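Local coordinates for protein hydrazine synthase subunit alpha (Candidatus Kuenenia stuttgartiensis, PDB 5C2V) that catalyses, within the hydrazine synthase complex, the condensation of hydroxylamine with ammonia to give hydrazine, using c-type hemes, at residues D[667-671]-D[687-692]; D[714-720]-D[727-733]; D[720-725]-D[735-739]. All coordinates share one frame; numbering follows the deposited sequence.

Contact 1: residues D[667-671]-D[687-692]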
# COMPACT_ATOMS: atom_id res chain seq x y z
N PRO D 667 -20.65 -19.28 -19.21
CA PRO D 667 -19.43 -18.50 -18.99
C PRO D 667 -18.21 -19.38 -18.71
O PRO D 667 -18.35 -20.44 -18.10
CB PRO D 667 -19.77 -17.64 -17.77
CG PRO D 667 -20.85 -18.38 -17.07
CD PRO D 667 -21.66 -19.01 -18.17
N PRO D 668 -17.02 -18.94 -19.16
CA PRO D 668 -16.80 -17.71 -19.93
C PRO D 668 -17.24 -17.88 -21.38
O PRO D 668 -17.30 -19.01 -21.86
CB PRO D 668 -15.29 -17.50 -19.83
CG PRO D 668 -14.74 -18.88 -19.72
CD PRO D 668 -15.75 -19.66 -18.91
N ASN D 669 -17.53 -16.78 -22.07
CA ASN D 669 -18.03 -16.89 -23.44
C ASN D 669 -16.87 -16.84 -24.42
O ASN D 669 -16.26 -15.79 -24.64
CB ASN D 669 -19.04 -15.78 -23.73
CG ASN D 669 -19.63 -15.86 -25.12
OD1 ASN D 669 -19.55 -16.90 -25.78
ND2 ASN D 669 -20.24 -14.77 -25.57
N LEU D 670 -16.56 -17.99 -25.00
CA LEU D 670 -15.40 -18.15 -25.87
C LEU D 670 -15.75 -18.12 -27.36
O LEU D 670 -14.87 -18.24 -28.21
CB LEU D 670 -14.67 -19.44 -25.52
CG LEU D 670 -14.27 -19.52 -24.04
CD1 LEU D 670 -13.53 -20.81 -23.73
CD2 LEU D 670 -13.45 -18.31 -23.64
N GLY D 671 -17.04 -17.97 -27.67
CA GLY D 671 -17.49 -17.99 -29.05
C GLY D 671 -17.33 -16.65 -29.74
O GLY D 671 -16.86 -15.69 -29.14
N ARG D 687 -14.42 -11.65 -28.33
CA ARG D 687 -15.27 -12.05 -27.21
C ARG D 687 -14.49 -12.87 -26.19
O ARG D 687 -14.61 -12.66 -24.98
CB ARG D 687 -16.48 -12.83 -27.70
CG ARG D 687 -17.35 -13.40 -26.59
CD ARG D 687 -17.86 -12.31 -25.67
NE ARG D 687 -18.73 -11.37 -26.37
CZ ARG D 687 -19.13 -10.20 -25.87
NH1 ARG D 687 -18.73 -9.83 -24.66
NH2 ARG D 687 -19.92 -9.41 -26.57
N ALA D 688 -13.70 -13.82 -26.68
CA ALA D 688 -12.94 -14.72 -25.81
C ALA D 688 -11.92 -13.96 -24.97
O ALA D 688 -11.76 -14.23 -23.78
CB ALA D 688 -12.25 -15.79 -26.64
N TYR D 689 -11.24 -13.00 -25.59
CA TYR D 689 -10.24 -12.20 -24.88
C TYR D 689 -10.89 -11.34 -23.81
O TYR D 689 -10.39 -11.25 -22.69
CB TYR D 689 -9.46 -11.32 -25.86
CG TYR D 689 -8.28 -10.62 -25.23
CD1 TYR D 689 -8.40 -9.34 -24.70
CD2 TYR D 689 -7.04 -11.24 -25.15
CE1 TYR D 689 -7.33 -8.69 -24.12
CE2 TYR D 689 -5.95 -10.60 -24.57
CZ TYR D 689 -6.11 -9.33 -24.06
OH TYR D 689 -5.03 -8.69 -23.48
N ASN D 690 -12.00 -10.69 -24.17
CA ASN D 690 -12.75 -9.88 -23.22
C ASN D 690 -13.25 -10.70 -22.04
O ASN D 690 -13.25 -10.24 -20.90
CB ASN D 690 -13.92 -9.18 -23.91
CG ASN D 690 -13.49 -7.98 -24.72
OD1 ASN D 690 -13.26 -6.90 -24.17
ND2 ASN D 690 -13.40 -8.14 -26.03
N SER D 691 -13.68 -11.93 -22.33
CA SER D 691 -14.16 -12.83 -21.29
C SER D 691 -13.04 -13.25 -20.34
O SER D 691 -13.17 -13.12 -19.13
CB SER D 691 -14.79 -14.08 -21.92
OG SER D 691 -15.93 -13.74 -22.70
N LEU D 692 -11.93 -13.72 -20.91
CA LEU D 692 -10.84 -14.28 -20.12
C LEU D 692 -10.10 -13.22 -19.29
O LEU D 692 -9.53 -13.54 -18.25
CB LEU D 692 -9.85 -15.00 -21.03
CG LEU D 692 -10.38 -16.29 -21.67
CD1 LEU D 692 -9.44 -16.80 -22.75
CD2 LEU D 692 -10.61 -17.35 -20.60
O HOH W 1 -14.08 -14.84 -29.22
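Leu670 and Ala688 bring their CA atoms within 4.2 Å of each other where the irregular chain 667-671 runs roughly antiparallel along the short helix 687-692, with Pro668 beside Ser691. The hydroxyl Ser691 OG reaches across to the backbone carbonyl, lying 2.8 Å from Asn669 O. It stands just as near Arg687 O, the carbonyl one turn back in its own helix. Asn669 swings its amide clear of its own backbone N (chi1 -178°) and lays it at a slant across the CG-CD part of Arg687, Asn669 ND2 approaching Arg687 CG to 3.4 Å. Bent at chi2 and chi3, the arginine chain carries its guanidinium to a plane only 8° from that of the amide, with ND2 placed obliquely to it. This loop follows the CXXCH motif of the C-terminal cytochrome c domain. Pro668, preceded by a cis peptide bond, offers its carbonyl to ND1 of the heme ligand His662, the orientation of an axial histidine familiar from c-type cytochromes, which would tend to strengthen the ligand's imidazolate character. Beside these polar groups the packing is apolar. Leu670 CD2 touches Ala688 CB at 4.1 Å and Leu692 CG at 4.2 Å, the two leucine side chains crossing at about a right angle, and Leu670 also rests on the heme-bound Cys658. A water joins Gly671 to the start of the helix, accepting from Ala688 N at 2.8 Å and sitting 2.9 Å from Gly671 O.

Contact 2: residues D[714-720]-D[727-733]. With HEC (heme c), chain B.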
# COMPACT_ATOMS: atom_id res chain seq x y z
N ILE D 714 0.33 -20.07 -12.99
CA ILE D 714 0.12 -20.99 -11.88
C ILE D 714 -0.96 -20.47 -10.92
O ILE D 714 -1.57 -21.25 -10.18
CB ILE D 714 1.45 -21.23 -11.13
CG1 ILE D 714 1.35 -22.43 -10.19
CG2 ILE D 714 1.89 -19.98 -10.40
CD1 ILE D 714 2.64 -22.74 -9.46
N ASN D 715 -1.20 -19.16 -10.94
CA ASN D 715 -2.22 -18.56 -10.10
C ASN D 715 -3.56 -18.37 -10.82
O ASN D 715 -4.53 -17.90 -10.23
CB ASN D 715 -1.74 -17.20 -9.57
CG ASN D 715 -0.67 -17.34 -8.51
OD1 ASN D 715 -0.56 -18.37 -7.84
ND2 ASN D 715 0.13 -16.29 -8.34
N SER D 716 -3.60 -18.74 -12.09
CA SER D 716 -4.77 -18.49 -12.92
C SER D 716 -5.79 -19.63 -12.84
O SER D 716 -5.45 -20.80 -13.02
CB SER D 716 -4.35 -18.27 -14.38
OG SER D 716 -3.51 -17.13 -14.49
N LEU D 717 -7.05 -19.26 -12.58
CA LEU D 717 -8.14 -20.22 -12.47
C LEU D 717 -8.29 -21.05 -13.74
O LEU D 717 -8.58 -22.25 -13.68
CB LEU D 717 -9.45 -19.50 -12.14
CG LEU D 717 -10.66 -20.33 -11.69
CD1 LEU D 717 -11.53 -19.50 -10.75
CD2 LEU D 717 -11.49 -20.82 -12.86
N LEU D 718 -8.08 -20.41 -14.88
CA LEU D 718 -8.14 -21.08 -16.17
C LEU D 718 -7.16 -22.24 -16.23
O LEU D 718 -7.50 -23.35 -16.65
CB LEU D 718 -7.86 -20.10 -17.31
CG LEU D 718 -7.77 -20.69 -18.72
CD1 LEU D 718 -9.08 -21.36 -19.09
CD2 LEU D 718 -7.40 -19.62 -19.73
N VAL D 719 -5.93 -21.98 -15.80
CA VAL D 719 -4.88 -22.99 -15.79
C VAL D 719 -5.17 -24.05 -14.72
O VAL D 719 -4.91 -25.24 -14.92
CB VAL D 719 -3.50 -22.36 -15.55
CG1 VAL D 719 -2.41 -23.42 -15.60
CG2 VAL D 719 -3.23 -21.28 -16.58
N TRP D 720 -5.70 -23.60 -13.59
CA TRP D 720 -6.13 -24.51 -12.53
C TRP D 720 -7.12 -25.54 -13.06
O TRP D 720 -7.06 -26.72 -12.70
CB TRP D 720 -6.77 -23.73 -11.37
CG TRP D 720 -5.79 -23.18 -10.38
CD1 TRP D 720 -4.67 -22.46 -10.65
CD2 TRP D 720 -5.87 -23.29 -8.95
NE1 TRP D 720 -4.03 -22.12 -9.48
CE2 TRP D 720 -4.75 -22.61 -8.42
CE3 TRP D 720 -6.77 -23.89 -8.07
CZ2 TRP D 720 -4.51 -22.53 -7.05
CZ3 TRP D 720 -6.53 -23.80 -6.71
CH2 TRP D 720 -5.41 -23.13 -6.22
N LEU D 727 -2.66 -25.66 -8.18
CA LEU D 727 -1.27 -25.50 -8.59
C LEU D 727 -0.42 -24.68 -7.61
O LEU D 727 0.74 -25.00 -7.38
CB LEU D 727 -1.22 -24.87 -9.98
CG LEU D 727 -1.89 -25.73 -11.05
CD1 LEU D 727 -1.95 -25.02 -12.39
CD2 LEU D 727 -1.17 -27.07 -11.19
N SER D 728 -1.01 -23.63 -7.05
CA SER D 728 -0.26 -22.74 -6.17
C SER D 728 -0.89 -22.60 -4.80
O SER D 728 -1.92 -23.20 -4.51
CB SER D 728 -0.12 -21.36 -6.82
OG SER D 728 -1.37 -20.71 -6.90
N ALA D 729 -0.26 -21.79 -3.95
CA ALA D 729 -0.75 -21.55 -2.60
C ALA D 729 -1.66 -20.33 -2.56
O ALA D 729 -2.13 -19.93 -1.50
CB ALA D 729 0.41 -21.38 -1.63
N ASN D 730 -1.89 -19.73 -3.72
CA ASN D 730 -2.82 -18.62 -3.82
C ASN D 730 -4.05 -19.03 -4.62
O ASN D 730 -3.99 -19.20 -5.84
CB ASN D 730 -2.16 -17.41 -4.47
CG ASN D 730 -0.83 -17.06 -3.83
OD1 ASN D 730 -0.78 -16.47 -2.76
ND2 ASN D 730 0.26 -17.44 -4.50
N ALA D 731 -5.18 -19.17 -3.93
CA ALA D 731 -6.42 -19.57 -4.57
C ALA D 731 -7.08 -18.38 -5.24
O ALA D 731 -7.24 -17.33 -4.62
CB ALA D 731 -7.36 -20.21 -3.56
N PRO D 732 -7.45 -18.52 -6.52
CA PRO D 732 -8.10 -17.44 -7.26
C PRO D 732 -9.43 -17.02 -6.65
O PRO D 732 -9.76 -15.83 -6.68
CB PRO D 732 -8.29 -18.03 -8.66
CG PRO D 732 -8.20 -19.51 -8.48
CD PRO D 732 -7.24 -19.72 -7.35
N ARG D 733 -10.18 -17.97 -6.10
CA ARG D 733 -11.43 -17.65 -5.42
C ARG D 733 -11.84 -18.74 -4.44
O ARG D 733 -11.16 -19.76 -4.32
CB ARG D 733 -12.55 -17.41 -6.44
CG ARG D 733 -13.02 -18.66 -7.15
CD ARG D 733 -14.01 -18.33 -8.26
NE ARG D 733 -14.64 -19.54 -8.78
CZ ARG D 733 -15.20 -19.64 -9.98
NH1 ARG D 733 -15.20 -18.60 -10.80
NH2 ARG D 733 -15.75 -20.78 -10.36
FE HEC B . -15.44 -25.47 -20.12
CHA HEC B . -16.64 -24.62 -17.01
CHB HEC B . -12.84 -23.26 -19.73
CHC HEC B . -14.17 -26.40 -23.19
CHD HEC B . -18.15 -27.52 -20.67
NA HEC B . -14.87 -24.15 -18.67
C1A HEC B . -15.47 -24.02 -17.43
C2A HEC B . -14.64 -23.13 -16.63
C3A HEC B . -13.60 -22.75 -17.38
C4A HEC B . -13.72 -23.39 -18.68
CMA HEC B . -12.46 -21.81 -16.94
CAA HEC B . -14.92 -22.69 -15.18
CBA HEC B . -15.80 -21.44 -15.18
CGA HEC B . -15.95 -20.94 -13.77
O1A HEC B . -16.20 -19.72 -13.59
O2A HEC B . -15.80 -21.75 -12.82
NB HEC B . -13.84 -24.89 -21.28
C1B HEC B . -12.83 -24.05 -20.87
C2B HEC B . -11.75 -24.13 -21.84
C3B HEC B . -12.13 -24.99 -22.80
C4B HEC B . -13.44 -25.49 -22.46
CMB HEC B . -10.43 -23.34 -21.78
CAB HEC B . -11.32 -25.42 -24.04
CBB HEC B . -10.14 -26.32 -23.62
NC HEC B . -16.04 -26.73 -21.64
C1C HEC B . -15.37 -26.96 -22.83
C2C HEC B . -16.09 -27.98 -23.56
C3C HEC B . -17.25 -28.20 -22.92
C4C HEC B . -17.20 -27.47 -21.66
CMC HEC B . -15.74 -28.40 -25.01
CAC HEC B . -18.38 -29.15 -23.37
CBC HEC B . -17.90 -30.62 -23.37
ND HEC B . -17.15 -25.98 -19.00
C1D HEC B . -18.11 -26.88 -19.44
C2D HEC B . -19.09 -27.06 -18.39
C3D HEC B . -18.63 -26.17 -17.23
C4D HEC B . -17.42 -25.52 -17.71
CMD HEC B . -20.34 -27.97 -18.43
CAD HEC B . -19.38 -26.02 -15.88
CBD HEC B . -18.48 -25.91 -14.65
CGD HEC B . -17.51 -27.06 -14.55
O1D HEC B . -16.47 -26.89 -13.86
O2D HEC B . -17.77 -28.13 -15.15
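Ile714 leads into the contact by laying its CG1 branch on Leu727, with Ile714 CG1 3.6 Å from Leu727 CB. Next, Asn715 turns its amide oxygen to the hydroxyl of Ser728: Ser728 OG donates to Asn715 OD1 over 2.6 Å, in the carbonyl plane and at a C=O...donor angle of 155°. Leu717, the first residue of helix 717-722, meets Pro732 at about a right angle, Leu717 CB lying 3.9 Å from Pro732 CG. Its CD1 methyl goes further and sits over one face of the Arg733 guanidinium, toward the rim. Leu718 meets the bis-histidine heme instead, its CD1 3.6 Å from CMB of the heme, while Val719 CG1 packs on Leu727 CD1. The indole of Trp720 is sandwiched at the end of the segment. Over one face Pro732 CD makes a CH-pi contact, 3.8 Å from the centroid of the Trp720 six-membered ring and 7° off its normal; over the opposite face lies the backbone N of Leu727, with Ser728 OG at the edge. The ring's rotation is fixed by its own N-H, since Trp720 NE1 donates to Ile714 O at 2.7 Å, close to the ring plane. The loop 727-733 is thus wrapped around the turn that starts the helix. Beyond it the extended Arg733 reaches one heme propionate with both terminal nitrogens, NH1 to O1A of the heme at 3.2 Å and NH2 to O2A of the heme at 2.6 Å. This two-pronged pairing, with Leu717 backing the guanidinium, would favour an ionised propionate and offset its charge.

Contact 3: residues D[720-725]-D[735-739]; sequences WRLYEA and KIFPI. With HEC (heme c), chain B.
Arg721 and Phe737 meet beside the propionates of the bis-histidine heme, where helix 717-722 closes in a Schellman motif: Ala725 N bonds back to Trp720 O at 3.1 Å, Glu724 N makes a weak bond to Arg721 O, and Glu724 takes the positive phi of the C-prime residue. Arg721, bent at chi2 and chi3, points its guanidinium at a single propionate oxygen, with NH1 2.6 Å and NH2 2.8 Å from O1D of the heme. Arg721 NH2 also holds Glu724 OE1 at 3.3 Å, in a salt bridge that uses the syn lone pair of the carboxylate and lies almost in the guanidinium plane. Glu724 OE2 in turn pairs with Arg742 and OE1 accepts from the backbone N of the axial ligand His745, consistent with a second-shell residue that positions Arg721. Phe737 and the arginine chain run past one another head to tail, Phe737 CE1 3.6 Å from Arg721 CD, the ring and guanidinium planes 67° apart. The carbonyl of Ala725 lies at the edge of the phenyl ring. Ile736 reaches deeper, its CD1 3.5 Å from Trp720 CZ3, while Ile736 O accepts a hydrogen bond from a water at 2.7 Å. That water also accepts from Arg721 NH1 and donates to O2A of the heme, tying both propionates to the same arginine. Pro738 CG comes within 3.5 Å of O1D of the heme. Away from the propionates, Leu722 and Tyr723 pack on Ile757 and Val758 of helix 751-762, with Arg754 of that helix making a cation-pi contact to Tyr723, and Lys735 packs on Glu296 of the beta subunit.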
# COMPACT_ATOMS: atom_id res chain seq x y z
N TRP D 720 -5.70 -23.60 -13.59
CA TRP D 720 -6.13 -24.51 -12.53
C TRP D 720 -7.12 -25.54 -13.06
O TRP D 720 -7.06 -26.72 -12.70
CB TRP D 720 -6.77 -23.73 -11.37
CG TRP D 720 -5.79 -23.18 -10.38
CD1 TRP D 720 -4.67 -22.46 -10.65
CD2 TRP D 720 -5.87 -23.29 -8.95
NE1 TRP D 720 -4.03 -22.12 -9.48
CE2 TRP D 720 -4.75 -22.61 -8.42
CE3 TRP D 720 -6.77 -23.89 -8.07
CZ2 TRP D 720 -4.51 -22.53 -7.05
CZ3 TRP D 720 -6.53 -23.80 -6.71
CH2 TRP D 720 -5.41 -23.13 -6.22
N ARG D 721 -8.03 -25.09 -13.92
CA ARG D 721 -9.04 -25.97 -14.49
C ARG D 721 -8.48 -26.83 -15.63
O ARG D 721 -8.84 -28.00 -15.76
CB ARG D 721 -10.24 -25.16 -14.99
CG ARG D 721 -11.05 -24.52 -13.88
CD ARG D 721 -11.39 -25.54 -12.80
NE ARG D 721 -12.05 -26.72 -13.34
CZ ARG D 721 -13.36 -26.84 -13.52
NH1 ARG D 721 -14.16 -25.83 -13.20
NH2 ARG D 721 -13.87 -27.95 -14.03
N LEU D 722 -7.61 -26.24 -16.44
CA LEU D 722 -7.01 -26.96 -17.55
C LEU D 722 -6.11 -28.10 -17.06
O LEU D 722 -5.94 -29.10 -17.76
CB LEU D 722 -6.23 -26.01 -18.46
CG LEU D 722 -7.07 -25.12 -19.36
CD1 LEU D 722 -6.21 -24.09 -20.08
CD2 LEU D 722 -7.86 -25.95 -20.36
N TYR D 723 -5.52 -27.93 -15.88
CA TYR D 723 -4.76 -29.01 -15.27
C TYR D 723 -5.56 -29.78 -14.21
O TYR D 723 -5.10 -30.80 -13.70
CB TYR D 723 -3.48 -28.46 -14.63
CG TYR D 723 -2.42 -28.07 -15.64
CD1 TYR D 723 -2.50 -26.87 -16.33
CD2 TYR D 723 -1.33 -28.89 -15.89
CE1 TYR D 723 -1.53 -26.50 -17.24
CE2 TYR D 723 -0.35 -28.53 -16.80
CZ TYR D 723 -0.46 -27.34 -17.48
OH TYR D 723 0.50 -26.97 -18.39
N GLU D 724 -6.77 -29.30 -13.92
CA GLU D 724 -7.65 -29.90 -12.92
C GLU D 724 -6.95 -30.22 -11.59
O GLU D 724 -7.07 -31.33 -11.07
CB GLU D 724 -8.30 -31.18 -13.47
CG GLU D 724 -9.30 -30.94 -14.59
CD GLU D 724 -10.57 -30.24 -14.12
OE1 GLU D 724 -11.37 -29.83 -14.99
OE2 GLU D 724 -10.78 -30.11 -12.90
N ALA D 725 -6.23 -29.24 -11.05
CA ALA D 725 -5.53 -29.41 -9.78
C ALA D 725 -5.27 -28.05 -9.13
O ALA D 725 -5.39 -27.02 -9.80
CB ALA D 725 -4.22 -30.15 -9.99
N LYS D 735 -14.91 -20.54 -4.28
CA LYS D 735 -15.50 -21.68 -4.97
C LYS D 735 -14.82 -21.89 -6.31
O LYS D 735 -15.04 -21.13 -7.25
CB LYS D 735 -17.01 -21.47 -5.17
CG LYS D 735 -17.80 -21.23 -3.90
CD LYS D 735 -17.96 -22.50 -3.09
CE LYS D 735 -18.93 -22.29 -1.94
NZ LYS D 735 -18.47 -21.23 -1.00
N ILE D 736 -14.01 -22.94 -6.41
CA ILE D 736 -13.23 -23.19 -7.62
C ILE D 736 -13.79 -24.37 -8.38
O ILE D 736 -14.26 -24.23 -9.52
CB ILE D 736 -11.75 -23.43 -7.29
CG1 ILE D 736 -11.17 -22.24 -6.53
CG2 ILE D 736 -10.96 -23.68 -8.57
CD1 ILE D 736 -9.71 -22.38 -6.18
N PHE D 737 -13.74 -25.55 -7.77
CA PHE D 737 -14.24 -26.76 -8.40
C PHE D 737 -15.65 -27.09 -7.93
O PHE D 737 -15.87 -27.39 -6.76
CB PHE D 737 -13.30 -27.94 -8.10
CG PHE D 737 -11.86 -27.64 -8.40
CD1 PHE D 737 -11.41 -27.60 -9.71
CD2 PHE D 737 -10.96 -27.41 -7.38
CE1 PHE D 737 -10.08 -27.33 -9.99
CE2 PHE D 737 -9.63 -27.13 -7.65
CZ PHE D 737 -9.19 -27.10 -8.96
N PRO D 738 -16.62 -27.03 -8.86
CA PRO D 738 -18.02 -27.34 -8.58
C PRO D 738 -18.21 -28.77 -8.09
O PRO D 738 -17.59 -29.69 -8.63
CB PRO D 738 -18.71 -27.15 -9.94
CG PRO D 738 -17.80 -26.24 -10.70
CD PRO D 738 -16.42 -26.61 -10.26
N ILE D 739 -19.04 -28.96 -7.07
CA ILE D 739 -19.33 -30.29 -6.57
C ILE D 739 -20.45 -30.94 -7.37
O ILE D 739 -20.66 -32.15 -7.30
CB ILE D 739 -19.72 -30.27 -5.08
CG1 ILE D 739 -21.07 -29.57 -4.88
CG2 ILE D 739 -18.64 -29.60 -4.25
CD1 ILE D 739 -21.52 -29.51 -3.44
FE HEC B . -15.44 -25.47 -20.12
CHA HEC B . -16.64 -24.62 -17.01
CHB HEC B . -12.84 -23.26 -19.73
CHC HEC B . -14.17 -26.40 -23.19
CHD HEC B . -18.15 -27.52 -20.67
NA HEC B . -14.87 -24.15 -18.67
C1A HEC B . -15.47 -24.02 -17.43
C2A HEC B . -14.64 -23.13 -16.63
C3A HEC B . -13.60 -22.75 -17.38
C4A HEC B . -13.72 -23.39 -18.68
CMA HEC B . -12.46 -21.81 -16.94
CAA HEC B . -14.92 -22.69 -15.18
CBA HEC B . -15.80 -21.44 -15.18
CGA HEC B . -15.95 -20.94 -13.77
O1A HEC B . -16.20 -19.72 -13.59
O2A HEC B . -15.80 -21.75 -12.82
NB HEC B . -13.84 -24.89 -21.28
C1B HEC B . -12.83 -24.05 -20.87
C2B HEC B . -11.75 -24.13 -21.84
C3B HEC B . -12.13 -24.99 -22.80
C4B HEC B . -13.44 -25.49 -22.46
CMB HEC B . -10.43 -23.34 -21.78
CAB HEC B . -11.32 -25.42 -24.04
CBB HEC B . -10.14 -26.32 -23.62
NC HEC B . -16.04 -26.73 -21.64
C1C HEC B . -15.37 -26.96 -22.83
C2C HEC B . -16.09 -27.98 -23.56
C3C HEC B . -17.25 -28.20 -22.92
C4C HEC B . -17.20 -27.47 -21.66
CMC HEC B . -15.74 -28.40 -25.01
CAC HEC B . -18.38 -29.15 -23.37
CBC HEC B . -17.90 -30.62 -23.37
ND HEC B . -17.15 -25.98 -19.00
C1D HEC B . -18.11 -26.88 -19.44
C2D HEC B . -19.09 -27.06 -18.39
C3D HEC B . -18.63 -26.17 -17.23
C4D HEC B . -17.42 -25.52 -17.71
CMD HEC B . -20.34 -27.97 -18.43
CAD HEC B . -19.38 -26.02 -15.88
CBD HEC B . -18.48 -25.91 -14.65
CGD HEC B . -17.51 -27.06 -14.55
O1D HEC B . -16.47 -26.89 -13.86
O2D HEC B . -17.77 -28.13 -15.15
O HOH W 2 -13.94 -23.58 -12.15

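In the fold
All three contacts lie in the C-terminal cytochrome c domain, around the bis-histidine heme. Contact 1 closes along the chain before contact 2 opens, whereas contacts 2 and 3 interleave: both use helix 717-722, share Trp720, and have centres about 9 Å apart. Contact 1 is about 18 Å from each, centre to centre; it meets contact 2 directly, Leu692 CD2 lying 4.0 Å from Leu718 CD2, but does not touch contact 3. The loop after the helix joins the other two again where Ala731 CB packs 4.1 Å from Ile736 CD1. Contact 1 lies by the axial ligand His662 and the heme-bound Cys658, while contacts 2 and 3 supply the arginines that hold the propionates.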